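Local coordinates for protein HTP-2 (Caenorhabditis elegans, PDB 4TZM) that binds a closure motif of the meiotic axis protein HTP-3 through its HORMA domain, probably helping to assemble the chromosome axis, at residues Q170-L181 against S229-P237. Residues are numbered along the deposited sequence; the frame is centred on the assembly and turned at random.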
loop_
_atom_site.group_PDB
_atom_site.type_symbol
_atom_site.label_atom_id
_atom_site.label_comp_id
_atom_site.label_asym_id
_atom_site.label_seq_id
_atom_site.Cartn_x
_atom_site.Cartn_y
_atom_site.Cartn_z
ATOM N N GLN A 170 7.517 -8.030 -7.885
ATOM C CA GLN A 170 7.606 -7.165 -6.715
ATOM C C GLN A 170 6.333 -7.251 -5.882
ATOM O O GLN A 170 6.378 -7.161 -4.656
ATOM C CB GLN A 170 7.868 -5.715 -7.134
ATOM C CG GLN A 170 9.274 -5.447 -7.665
ATOM C CD GLN A 170 9.373 -4.133 -8.426
ATOM O OE1 GLN A 170 8.364 -3.485 -8.701
ATOM N NE2 GLN A 170 10.593 -3.738 -8.770
ATOM N N MET A 171 5.198 -7.430 -6.553
ATOM C CA MET A 171 3.907 -7.518 -5.869
ATOM C C MET A 171 3.756 -8.857 -5.154
ATOM O O MET A 171 3.266 -8.918 -4.026
ATOM C CB MET A 171 2.761 -7.316 -6.859
ATOM C CG MET A 171 1.380 -7.585 -6.282
ATOM S SD MET A 171 1.006 -6.539 -4.861
ATOM C CE MET A 171 1.182 -4.922 -5.582
ATOM N N VAL A 172 4.180 -9.926 -5.820
ATOM C CA VAL A 172 4.184 -11.258 -5.231
ATOM C C VAL A 172 5.082 -11.302 -3.993
ATOM O O VAL A 172 4.721 -11.889 -2.973
ATOM C CB VAL A 172 4.639 -12.308 -6.263
ATOM C CG1 VAL A 172 5.093 -13.591 -5.576
ATOM C CG2 VAL A 172 3.521 -12.583 -7.261
ATOM N N THR A 173 6.241 -10.658 -4.085
ATOM C CA THR A 173 7.179 -10.577 -2.964
ATOM C C THR A 173 6.583 -9.853 -1.754
ATOM O O THR A 173 6.740 -10.296 -0.616
ATOM C CB THR A 173 8.481 -9.862 -3.385
ATOM O OG1 THR A 173 9.237 -10.723 -4.246
ATOM C CG2 THR A 173 9.322 -9.500 -2.167
ATOM N N ILE A 174 5.898 -8.742 -2.004
ATOM C CA ILE A 174 5.328 -7.937 -0.928
ATOM C C ILE A 174 4.274 -8.726 -0.151
ATOM O O ILE A 174 4.314 -8.779 1.080
ATOM C CB ILE A 174 4.711 -6.624 -1.466
ATOM C CG1 ILE A 174 5.810 -5.586 -1.701
ATOM C CG2 ILE A 174 3.674 -6.071 -0.494
ATOM C CD1 ILE A 174 5.305 -4.278 -2.269
ATOM N N VAL A 175 3.358 -9.359 -0.881
ATOM C CA VAL A 175 2.265 -10.114 -0.276
ATOM C C VAL A 175 2.762 -11.356 0.464
ATOM O O VAL A 175 2.259 -11.688 1.540
ATOM C CB VAL A 175 1.232 -10.515 -1.336
ATOM C CG1 VAL A 175 0.093 -11.299 -0.701
ATOM C CG2 VAL A 175 0.708 -9.264 -2.031
ATOM N N ARG A 176 3.762 -12.026 -0.098
ATOM C CA ARG A 176 4.390 -13.151 0.587
ATOM C C ARG A 176 5.066 -12.687 1.872
ATOM O O ARG A 176 4.916 -13.314 2.916
ATOM C CB ARG A 176 5.406 -13.851 -0.320
ATOM C CG ARG A 176 4.806 -14.947 -1.189
ATOM C CD ARG A 176 5.888 -15.835 -1.794
ATOM N NE ARG A 176 5.388 -17.178 -2.084
ATOM C CZ ARG A 176 4.953 -17.577 -3.275
ATOM N NH1 ARG A 176 4.961 -16.740 -4.304
ATOM N NH2 ARG A 176 4.515 -18.818 -3.439
ATOM N N SER A 177 5.800 -11.584 1.794
ATOM C CA SER A 177 6.494 -11.057 2.964
ATOM C C SER A 177 5.510 -10.613 4.044
ATOM O O SER A 177 5.747 -10.833 5.228
ATOM C CB SER A 177 7.413 -9.898 2.571
ATOM O OG SER A 177 8.546 -10.367 1.856
ATOM N N VAL A 178 4.405 -9.995 3.636
ATOM C CA VAL A 178 3.371 -9.595 4.583
ATOM C C VAL A 178 2.793 -10.814 5.296
ATOM O O VAL A 178 2.764 -10.864 6.528
ATOM C CB VAL A 178 2.233 -8.809 3.892
ATOM C CG1 VAL A 178 1.003 -8.750 4.784
ATOM C CG2 VAL A 178 2.700 -7.410 3.541
ATOM N N GLN A 179 2.351 -11.801 4.522
ATOM C CA GLN A 179 1.806 -13.026 5.099
ATOM C C GLN A 179 2.821 -13.731 5.990
ATOM O O GLN A 179 2.459 -14.288 7.020
ATOM C CB GLN A 179 1.336 -13.973 3.998
ATOM C CG GLN A 179 0.158 -13.434 3.206
ATOM C CD GLN A 179 -0.220 -14.324 2.045
ATOM O OE1 GLN A 179 0.516 -15.245 1.691
ATOM N NE2 GLN A 179 -1.375 -14.055 1.443
ATOM N N PHE A 180 4.091 -13.699 5.603
ATOM C CA PHE A 180 5.125 -14.338 6.409
ATOM C C PHE A 180 5.415 -13.535 7.679
ATOM O O PHE A 180 5.523 -14.104 8.767
ATOM C CB PHE A 180 6.406 -14.528 5.600
ATOM C CG PHE A 180 7.580 -14.952 6.431
ATOM C CD1 PHE A 180 7.687 -16.253 6.894
ATOM C CD2 PHE A 180 8.575 -14.046 6.758
ATOM C CE1 PHE A 180 8.765 -16.640 7.666
ATOM C CE2 PHE A 180 9.655 -14.428 7.528
ATOM C CZ PHE A 180 9.750 -15.726 7.984
ATOM N N LEU A 181 5.538 -12.217 7.532
ATOM C CA LEU A 181 5.782 -11.315 8.659
ATOM C C LEU A 181 4.697 -11.411 9.732
ATOM O O LEU A 181 4.991 -11.547 10.923
ATOM C CB LEU A 181 5.878 -9.868 8.168
ATOM C CG LEU A 181 5.946 -8.746 9.206
ATOM C CD1 LEU A 181 7.200 -8.878 10.051
ATOM C CD2 LEU A 181 5.890 -7.382 8.532
ATOM N N SER A 229 12.232 -2.052 13.065
ATOM C CA SER A 229 11.821 -1.646 11.724
ATOM C C SER A 229 12.231 -2.667 10.666
ATOM O O SER A 229 13.412 -2.982 10.525
ATOM C CB SER A 229 12.421 -0.280 11.381
ATOM O OG SER A 229 12.289 0.011 10.001
ATOM N N VAL A 230 11.257 -3.172 9.916
ATOM C CA VAL A 230 11.536 -4.146 8.867
ATOM C C VAL A 230 10.917 -3.720 7.528
ATOM O O VAL A 230 9.830 -3.152 7.480
ATOM C CB VAL A 230 11.034 -5.564 9.270
ATOM C CG1 VAL A 230 9.515 -5.617 9.334
ATOM C CG2 VAL A 230 11.578 -6.627 8.321
ATOM N N THR A 231 11.640 -3.981 6.443
ATOM C CA THR A 231 11.201 -3.616 5.101
ATOM C C THR A 231 10.455 -4.771 4.436
ATOM O O THR A 231 10.955 -5.889 4.372
ATOM C CB THR A 231 12.403 -3.198 4.221
ATOM O OG1 THR A 231 13.034 -2.043 4.786
ATOM C CG2 THR A 231 11.958 -2.882 2.800
ATOM N N ILE A 232 9.251 -4.495 3.949
ATOM C CA ILE A 232 8.425 -5.517 3.314
ATOM C C ILE A 232 8.771 -5.638 1.836
ATOM O O ILE A 232 8.813 -6.740 1.284
ATOM C CB ILE A 232 6.914 -5.205 3.471
ATOM C CG1 ILE A 232 6.461 -5.450 4.909
ATOM C CG2 ILE A 232 6.070 -6.049 2.528
ATOM C CD1 ILE A 232 6.676 -4.276 5.824
ATOM N N GLY A 233 9.021 -4.496 1.202
ATOM C CA GLY A 233 9.345 -4.469 -0.211
ATOM C C GLY A 233 8.980 -3.159 -0.886
ATOM O O GLY A 233 8.553 -2.205 -0.233
ATOM N N HIS A 234 9.149 -3.121 -2.204
ATOM C CA HIS A 234 8.883 -1.924 -2.988
ATOM C C HIS A 234 8.124 -2.245 -4.273
ATOM O O HIS A 234 7.977 -3.406 -4.654
ATOM C CB HIS A 234 10.192 -1.208 -3.323
ATOM C CG HIS A 234 11.109 -2.007 -4.196
ATOM N ND1 HIS A 234 12.052 -2.876 -3.690
ATOM C CD2 HIS A 234 11.221 -2.073 -5.543
ATOM C CE1 HIS A 234 12.709 -3.439 -4.689
ATOM N NE2 HIS A 234 12.226 -2.968 -5.823
ATOM N N LEU A 235 7.641 -1.196 -4.931
ATOM C CA LEU A 235 6.922 -1.311 -6.192
ATOM C C LEU A 235 7.446 -0.243 -7.142
ATOM O O LEU A 235 7.652 0.902 -6.738
ATOM C CB LEU A 235 5.408 -1.158 -5.979
ATOM C CG LEU A 235 4.694 -2.278 -5.213
ATOM C CD1 LEU A 235 3.273 -1.878 -4.820
ATOM C CD2 LEU A 235 4.678 -3.564 -6.026
ATOM N N ARG A 236 7.691 -0.618 -8.394
ATOM C CA ARG A 236 8.182 0.335 -9.383
ATOM C C ARG A 236 7.472 0.131 -10.715
ATOM O O ARG A 236 8.016 -0.495 -11.627
ATOM C CB ARG A 236 9.703 0.202 -9.556
ATOM C CG ARG A 236 10.367 1.221 -10.502
ATOM C CD ARG A 236 10.023 2.658 -10.137
ATOM N NE ARG A 236 10.915 3.642 -10.752
ATOM C CZ ARG A 236 10.624 4.358 -11.836
ATOM N NH1 ARG A 236 9.462 4.201 -12.454
ATOM N NH2 ARG A 236 11.500 5.235 -12.306
ATOM N N PRO A 237 6.234 0.640 -10.828
ATOM C CA PRO A 237 5.595 0.690 -12.144
ATOM C C PRO A 237 6.191 1.805 -13.001
ATOM O O PRO A 237 7.243 2.348 -12.657
ATOM C CB PRO A 237 4.123 0.958 -11.817
ATOM C CG PRO A 237 4.130 1.572 -10.472
ATOM C CD PRO A 237 5.303 0.993 -9.743
HETATM O O HOH W 1 8.475 -6.217 -3.634
#
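Gln170 makes the one direct hydrogen bond between helix 170-181 and the segment 229-237, just past the end of the strand: its OE1 takes the backbone N-H of Arg236 at 3.0 Å, the donor tilted 33° from the carbonyl plane. The chain is extended beyond CG, which carries the amide past His234; amide and imidazole planes stand 64° apart. A water donates to His234 O at 3.0 Å; its other leg, to Gln170 O, is doubtful at 2.5 Å. Met171, bent at chi2 and chi3, swings CE back to Leu235 CD1, 3.8 Å away, while Ala45 of helix 35-56 touches both side chains. Ile174 lies across two residues: CD1 presses on Leu235 CG at 3.6 Å, and CG1 runs over Gly233 CA at 4.0 Å. Ser177 turns OG back to Thr173 O, and Ile232 CG2 fits against Val178 CG2 at 3.8 Å. Leu181 finishes the row, CD1 meeting Val230 CG1 tip to tip and CD2 crossing Ile232 CG1. The helix runs nearly antiparallel (158°) to strand 229-235, which pairs on with strand 240-248 in the HORMA-domain sheet. Aliphatic packing carries most of the contact, with the single direct hydrogen bond at the Gln170 end.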